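Local coordinates for acyl-CoA dehydrogenase domain protein Tcur3481 (Thermomonospora curvata, PDB 6WY9) that probably acts as an FAD-dependent acyl-CoA dehydrogenase or a close relative, within an assembly of four protein chains, at residues Ile19-Ala24 with Gly79-Pro84; Glu191-Asp196 with Tyr333-Lys338. One frame throughout, in Å; residues are numbered along the deposited sequence.

Contact 1: Ile19-Ala24 with Gly79-Pro84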
loop_
_atom_site.group_PDB
_atom_site.type_symbol
_atom_site.label_atom_id
_atom_site.label_comp_id
_atom_site.label_asym_id
_atom_site.label_seq_id
_atom_site.Cartn_x
_atom_site.Cartn_y
_atom_site.Cartn_z
ATOM N N ILE B 19 -36.056 -8.830 -4.243
ATOM C CA ILE B 19 -36.054 -9.591 -5.486
ATOM C C ILE B 19 -34.704 -10.294 -5.666
ATOM O O ILE B 19 -34.637 -11.499 -5.955
ATOM C CB ILE B 19 -36.417 -8.661 -6.653
ATOM C CG1 ILE B 19 -37.893 -8.238 -6.509
ATOM C CG2 ILE B 19 -36.103 -9.272 -8.068
ATOM C CD1 ILE B 19 -38.261 -7.214 -7.548
ATOM N N PHE B 20 -33.612 -9.566 -5.422
ATOM C CA PHE B 20 -32.290 -10.168 -5.564
ATOM C C PHE B 20 -32.083 -11.272 -4.543
ATOM O O PHE B 20 -31.482 -12.302 -4.848
ATOM C CB PHE B 20 -31.197 -9.101 -5.420
ATOM C CG PHE B 20 -31.079 -8.171 -6.606
ATOM C CD1 PHE B 20 -31.090 -8.661 -7.908
ATOM C CD2 PHE B 20 -30.918 -6.808 -6.417
ATOM C CE1 PHE B 20 -30.956 -7.813 -8.997
ATOM C CE2 PHE B 20 -30.789 -5.956 -7.511
ATOM C CZ PHE B 20 -30.811 -6.450 -8.793
ATOM N N THR B 21 -32.558 -11.064 -3.314
ATOM C CA THR B 21 -32.440 -12.071 -2.271
ATOM C C THR B 21 -33.200 -13.344 -2.624
ATOM O O THR B 21 -32.725 -14.454 -2.349
ATOM C CB THR B 21 -32.965 -11.496 -0.968
ATOM O OG1 THR B 21 -32.131 -10.405 -0.574
ATOM C CG2 THR B 21 -32.964 -12.584 0.138
ATOM N N ASP B 22 -34.401 -13.198 -3.207
ATOM C CA ASP B 22 -35.181 -14.375 -3.607
ATOM C C ASP B 22 -34.541 -15.155 -4.754
ATOM O O ASP B 22 -34.823 -16.349 -4.909
ATOM C CB ASP B 22 -36.591 -13.977 -4.050
ATOM C CG ASP B 22 -37.438 -13.481 -2.916
ATOM O OD1 ASP B 22 -37.102 -13.757 -1.752
ATOM O OD2 ASP B 22 -38.463 -12.834 -3.209
ATOM N N HIS B 23 -33.737 -14.520 -5.606
ATOM C CA HIS B 23 -33.285 -15.246 -6.791
ATOM C C HIS B 23 -31.781 -15.424 -6.912
ATOM O O HIS B 23 -31.344 -16.243 -7.726
ATOM C CB HIS B 23 -33.854 -14.591 -8.067
ATOM C CG HIS B 23 -35.346 -14.684 -8.142
ATOM N ND1 HIS B 23 -36.021 -15.887 -8.010
ATOM C CD2 HIS B 23 -36.299 -13.728 -8.224
ATOM C CE1 HIS B 23 -37.324 -15.667 -8.034
ATOM N NE2 HIS B 23 -37.520 -14.367 -8.166
ATOM N N ALA B 24 -30.974 -14.712 -6.134
ATOM C CA ALA B 24 -29.519 -14.862 -6.195
ATOM C C ALA B 24 -29.048 -15.818 -5.104
ATOM O O ALA B 24 -28.373 -15.452 -4.125
ATOM C CB ALA B 24 -28.835 -13.497 -6.088
ATOM N N GLY B 79 -24.966 -5.538 -7.054
ATOM C CA GLY B 79 -23.633 -6.015 -6.700
ATOM C C GLY B 79 -23.580 -6.698 -5.347
ATOM O O GLY B 79 -22.813 -7.649 -5.150
ATOM N N ARG B 80 -24.406 -6.248 -4.396
ATOM C CA ARG B 80 -24.442 -6.901 -3.084
ATOM C C ARG B 80 -24.734 -8.398 -3.184
ATOM O O ARG B 80 -24.330 -9.179 -2.309
ATOM C CB ARG B 80 -25.505 -6.241 -2.228
ATOM C CG ARG B 80 -24.993 -5.529 -1.060
ATOM C CD ARG B 80 -26.134 -4.807 -0.401
ATOM N NE ARG B 80 -25.657 -3.617 0.277
ATOM C CZ ARG B 80 -25.833 -2.376 -0.161
ATOM N NH1 ARG B 80 -26.506 -2.130 -1.291
ATOM N NH2 ARG B 80 -25.343 -1.367 0.555
ATOM N N HIS B 81 -25.454 -8.800 -4.225
ATOM C CA HIS B 81 -25.906 -10.180 -4.425
ATOM C C HIS B 81 -25.289 -10.865 -5.637
ATOM O O HIS B 81 -25.749 -11.951 -5.995
ATOM C CB HIS B 81 -27.424 -10.186 -4.597
ATOM C CG HIS B 81 -28.132 -9.678 -3.393
ATOM N ND1 HIS B 81 -28.559 -8.371 -3.291
ATOM C CD2 HIS B 81 -28.413 -10.267 -2.216
ATOM C CE1 HIS B 81 -29.111 -8.188 -2.105
ATOM N NE2 HIS B 81 -29.027 -9.322 -1.428
ATOM N N VAL B 82 -24.307 -10.225 -6.298
ATOM C CA VAL B 82 -23.692 -10.696 -7.539
ATOM C C VAL B 82 -24.791 -11.275 -8.445
ATOM O O VAL B 82 -24.694 -12.401 -8.930
ATOM C CB VAL B 82 -22.518 -11.676 -7.247
ATOM C CG1 VAL B 82 -21.310 -10.871 -6.575
ATOM C CG2 VAL B 82 -22.901 -12.819 -6.305
ATOM N N ALA B 83 -25.858 -10.514 -8.659
ATOM C CA ALA B 83 -27.044 -11.083 -9.310
ATOM C C ALA B 83 -26.851 -11.054 -10.822
ATOM O O ALA B 83 -26.537 -9.987 -11.380
ATOM C CB ALA B 83 -28.307 -10.323 -8.938
ATOM N N PRO B 84 -26.972 -12.209 -11.510
ATOM C CA PRO B 84 -26.587 -12.254 -12.941
ATOM C C PRO B 84 -27.637 -11.707 -13.905
ATOM O O PRO B 84 -28.349 -12.443 -14.595
ATOM C CB PRO B 84 -26.331 -13.752 -13.163
ATOM C CG PRO B 84 -27.332 -14.438 -12.222
ATOM C CD PRO B 84 -27.233 -13.566 -10.969
HETATM O O HOH W 1 -26.342 -13.569 -3.708
#
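H81 and A83, in the Schellman motif that ends helix 67-80, pack on F20, T21 and A24 at the close of helix 5-23, joining two helix ends of the N-terminal helical domain. V82, the C-prime residue at phi 40°, turns the chain: its N bonds to G79 O, and A83 N reaches back to Q78 O. The methyl of A83 thereby meets the F20 ring at CD1 (3.4 Å) and CE1. F20 C and T21 N lie over one face of the H81 imidazole. Chi1 of -62° sets H81 CG anti to the carbonyl carbon, 3.7 Å from F20 CB, and H81 ND1 approaches F20 CB to 3.5 Å. The F20 and H81 planes meet at 30°, but with centroids 6.0 Å apart little of one ring lies over the other. H81 ND1 is hydrogen-bonded to E77 O, which fixes the ring's rotation; T21 OG1 is bonded to R17 O. An alanine at H81 would probably open a gap beside F20 CB and T21 and leave E77 O without this donor. A24 CB sits 3.5 Å from H81 O, and one water donates to both A24 O (2.8 Å) and H81 O (2.9 Å).

Contact 2: Glu191-Asp196 with Tyr333-Lys338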
loop_
_atom_site.group_PDB
_atom_site.type_symbol
_atom_site.label_atom_id
_atom_site.label_comp_id
_atom_site.label_asym_id
_atom_site.label_seq_id
_atom_site.Cartn_x
_atom_site.Cartn_y
_atom_site.Cartn_z
ATOM N N GLU B 191 -15.966 -16.175 -22.654
ATOM C CA GLU B 191 -16.264 -16.182 -21.222
ATOM C C GLU B 191 -15.255 -15.355 -20.430
ATOM O O GLU B 191 -14.047 -15.569 -20.544
ATOM C CB GLU B 191 -16.288 -17.615 -20.678
ATOM C CG GLU B 191 -16.848 -17.660 -19.257
ATOM C CD GLU B 191 -16.749 -19.036 -18.624
ATOM O OE1 GLU B 191 -16.003 -19.876 -19.155
ATOM O OE2 GLU B 191 -17.422 -19.289 -17.603
ATOM N N THR B 192 -15.749 -14.471 -19.561
ATOM C CA THR B 192 -14.864 -13.607 -18.794
ATOM C C THR B 192 -14.720 -14.067 -17.327
ATOM O O THR B 192 -15.426 -14.934 -16.835
ATOM C CB THR B 192 -15.380 -12.158 -18.857
ATOM O OG1 THR B 192 -16.621 -12.082 -18.158
ATOM C CG2 THR B 192 -15.625 -11.757 -20.304
ATOM N N THR B 193 -13.810 -13.404 -16.632
ATOM C CA THR B 193 -13.539 -13.685 -15.226
ATOM C C THR B 193 -14.809 -13.831 -14.405
ATOM O O THR B 193 -14.959 -14.785 -13.641
ATOM C CB THR B 193 -12.693 -12.532 -14.666
ATOM O OG1 THR B 193 -11.431 -12.498 -15.339
ATOM C CG2 THR B 193 -12.477 -12.707 -13.153
ATOM N N SER B 194 -15.736 -12.874 -14.535
ATOM C CA SER B 194 -16.977 -12.928 -13.761
ATOM C C SER B 194 -17.903 -14.076 -14.167
ATOM O O SER B 194 -18.926 -14.300 -13.497
ATOM C CB SER B 194 -17.718 -11.585 -13.910
ATOM O OG SER B 194 -18.250 -11.475 -15.225
ATOM N N ARG B 195 -17.606 -14.791 -15.255
ATOM C CA ARG B 195 -18.468 -15.851 -15.830
ATOM C C ARG B 195 -19.588 -15.260 -16.686
ATOM O O ARG B 195 -20.540 -16.003 -17.032
ATOM C CB ARG B 195 -19.150 -16.782 -14.813
ATOM C CG ARG B 195 -18.269 -17.545 -13.852
ATOM C CD ARG B 195 -17.669 -18.710 -14.568
ATOM N NE ARG B 195 -17.033 -19.690 -13.690
ATOM C CZ ARG B 195 -16.439 -20.781 -14.160
ATOM N NH1 ARG B 195 -15.860 -21.641 -13.325
ATOM N NH2 ARG B 195 -16.427 -20.999 -15.482
ATOM N N ASP B 196 -19.548 -13.960 -16.997
ATOM C CA ASP B 196 -20.431 -13.427 -18.022
ATOM C C ASP B 196 -20.079 -14.088 -19.350
ATOM O O ASP B 196 -18.961 -14.576 -19.545
ATOM C CB ASP B 196 -20.266 -11.894 -18.129
ATOM C CG ASP B 196 -21.180 -11.264 -19.205
ATOM O OD1 ASP B 196 -22.399 -11.567 -19.198
ATOM O OD2 ASP B 196 -20.689 -10.434 -20.051
ATOM N N TYR B 333 -17.754 -12.783 -5.422
ATOM C CA TYR B 333 -17.428 -11.377 -5.172
ATOM C C TYR B 333 -16.021 -11.066 -5.658
ATOM O O TYR B 333 -15.780 -10.026 -6.290
ATOM C CB TYR B 333 -17.580 -11.087 -3.667
ATOM C CG TYR B 333 -19.036 -11.219 -3.276
ATOM C CD1 TYR B 333 -19.616 -12.476 -3.079
ATOM C CD2 TYR B 333 -19.848 -10.089 -3.190
ATOM C CE1 TYR B 333 -20.984 -12.595 -2.799
ATOM C CE2 TYR B 333 -21.219 -10.196 -2.888
ATOM C CZ TYR B 333 -21.767 -11.453 -2.699
ATOM O OH TYR B 333 -23.118 -11.545 -2.401
ATOM N N PHE B 334 -15.086 -11.999 -5.428
ATOM C CA PHE B 334 -13.744 -11.844 -5.992
ATOM C C PHE B 334 -13.799 -11.722 -7.518
ATOM O O PHE B 334 -13.159 -10.835 -8.112
ATOM C CB PHE B 334 -12.839 -13.032 -5.586
ATOM C CG PHE B 334 -11.459 -12.883 -6.114
ATOM C CD1 PHE B 334 -10.626 -11.900 -5.607
ATOM C CD2 PHE B 334 -11.024 -13.644 -7.190
ATOM C CE1 PHE B 334 -9.333 -11.694 -6.138
ATOM C CE2 PHE B 334 -9.743 -13.458 -7.714
ATOM C CZ PHE B 334 -8.890 -12.472 -7.179
ATOM N N LEU B 335 -14.539 -12.632 -8.179
ATOM C CA LEU B 335 -14.589 -12.624 -9.646
ATOM C C LEU B 335 -15.218 -11.325 -10.175
ATOM O O LEU B 335 -14.705 -10.721 -11.123
ATOM C CB LEU B 335 -15.355 -13.847 -10.180
ATOM C CG LEU B 335 -14.766 -15.231 -9.830
ATOM C CD1 LEU B 335 -15.633 -16.341 -10.428
ATOM C CD2 LEU B 335 -13.314 -15.269 -10.387
ATOM N N TRP B 336 -16.365 -10.917 -9.608
ATOM C CA TRP B 336 -16.993 -9.648 -9.983
ATOM C C TRP B 336 -16.080 -8.452 -9.699
ATOM O O TRP B 336 -15.910 -7.564 -10.551
ATOM C CB TRP B 336 -18.322 -9.469 -9.231
ATOM C CG TRP B 336 -19.485 -10.209 -9.869
ATOM C CD1 TRP B 336 -19.515 -11.516 -10.239
ATOM C CD2 TRP B 336 -20.789 -9.663 -10.189
ATOM N NE1 TRP B 336 -20.752 -11.829 -10.761
ATOM C CE2 TRP B 336 -21.548 -10.707 -10.743
ATOM C CE3 TRP B 336 -21.378 -8.399 -10.038
ATOM C CZ2 TRP B 336 -22.883 -10.532 -11.180
ATOM C CZ3 TRP B 336 -22.724 -8.230 -10.459
ATOM C CH2 TRP B 336 -23.451 -9.291 -11.025
ATOM N N GLY B 337 -15.521 -8.385 -8.488
ATOM C CA GLY B 337 -14.695 -7.240 -8.133
ATOM C C GLY B 337 -13.521 -7.093 -9.075
ATOM O O GLY B 337 -13.239 -6.000 -9.574
ATOM N N LYS B 338 -12.851 -8.212 -9.347
ATOM C CA LYS B 338 -11.690 -8.251 -10.223
ATOM C C LYS B 338 -12.069 -7.795 -11.634
ATOM O O LYS B 338 -11.408 -6.931 -12.225
ATOM C CB LYS B 338 -11.120 -9.688 -10.177
ATOM C CG LYS B 338 -10.123 -10.115 -11.230
ATOM C CD LYS B 338 -8.661 -10.168 -10.683
ATOM C CE LYS B 338 -7.622 -10.427 -11.814
ATOM N NZ LYS B 338 -6.174 -10.058 -11.397
#
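L335 of helix 330-340 meets the type I turn T192-R195, which joins strands 185-191 and 197-203. Its isobutyl group lies against a carbonyl: CB and CD1 each come within 3.6 Å of T193 O, and CD2 is close behind. CB also faces S194 CA, while CD1 brushes the aliphatic CG of R195 at 4.5 Å; R195 NH2 bridges to E191 OE2 in the guanidinium plane (2.9 Å). In return the T193 methyl, CG2, reaches the backbone O of L335 (3.6 Å) and its CD2 (3.9 Å). W336 follows: chi1 of -82° sets CG anti to the carbonyl carbon, and the ring's CD1 lies 4.1 Å from S194 CB. K338 contributes its aliphatic base, CG to T193 CG2 at 4.0 Å; the chain bends at chi2 (104°), and NZ is hydrogen-bonded to a polar side chain of another protein's chain. Q339 OE1, one residue on, accepts from S194 N and is hydrogen-bonded to T192 OG1. Between the two segments the touching pairs are carbon to carbon or carbon to oxygen, which implies a fit resting on shape, with polar ties supplied by Q339 and by that other chain, whose basic side chain donates to T193 O.

In the fold
Contacts 1 and 2 have centres 15 Å apart and touch directly through helix 330-340. Y333 OH makes a probable hydrogen bond to R80 O (2.7 Å), at the end of helix 67-80. The W336 indole takes part in both contacts: its CZ2 packs on V82 C at 3.4 Å and its CH2 lies 3.2 Å from A83 O, while its pyrrole side looks to the strand-connecting turn. One helix of the C-terminal domain thus meets both the N-terminal helical domain and the central beta domain, the three-part layout of acyl-CoA dehydrogenases. Both contacts lie away from the flavin site around R249 and F259; another protein's chain touches contact 2 but not contact 1.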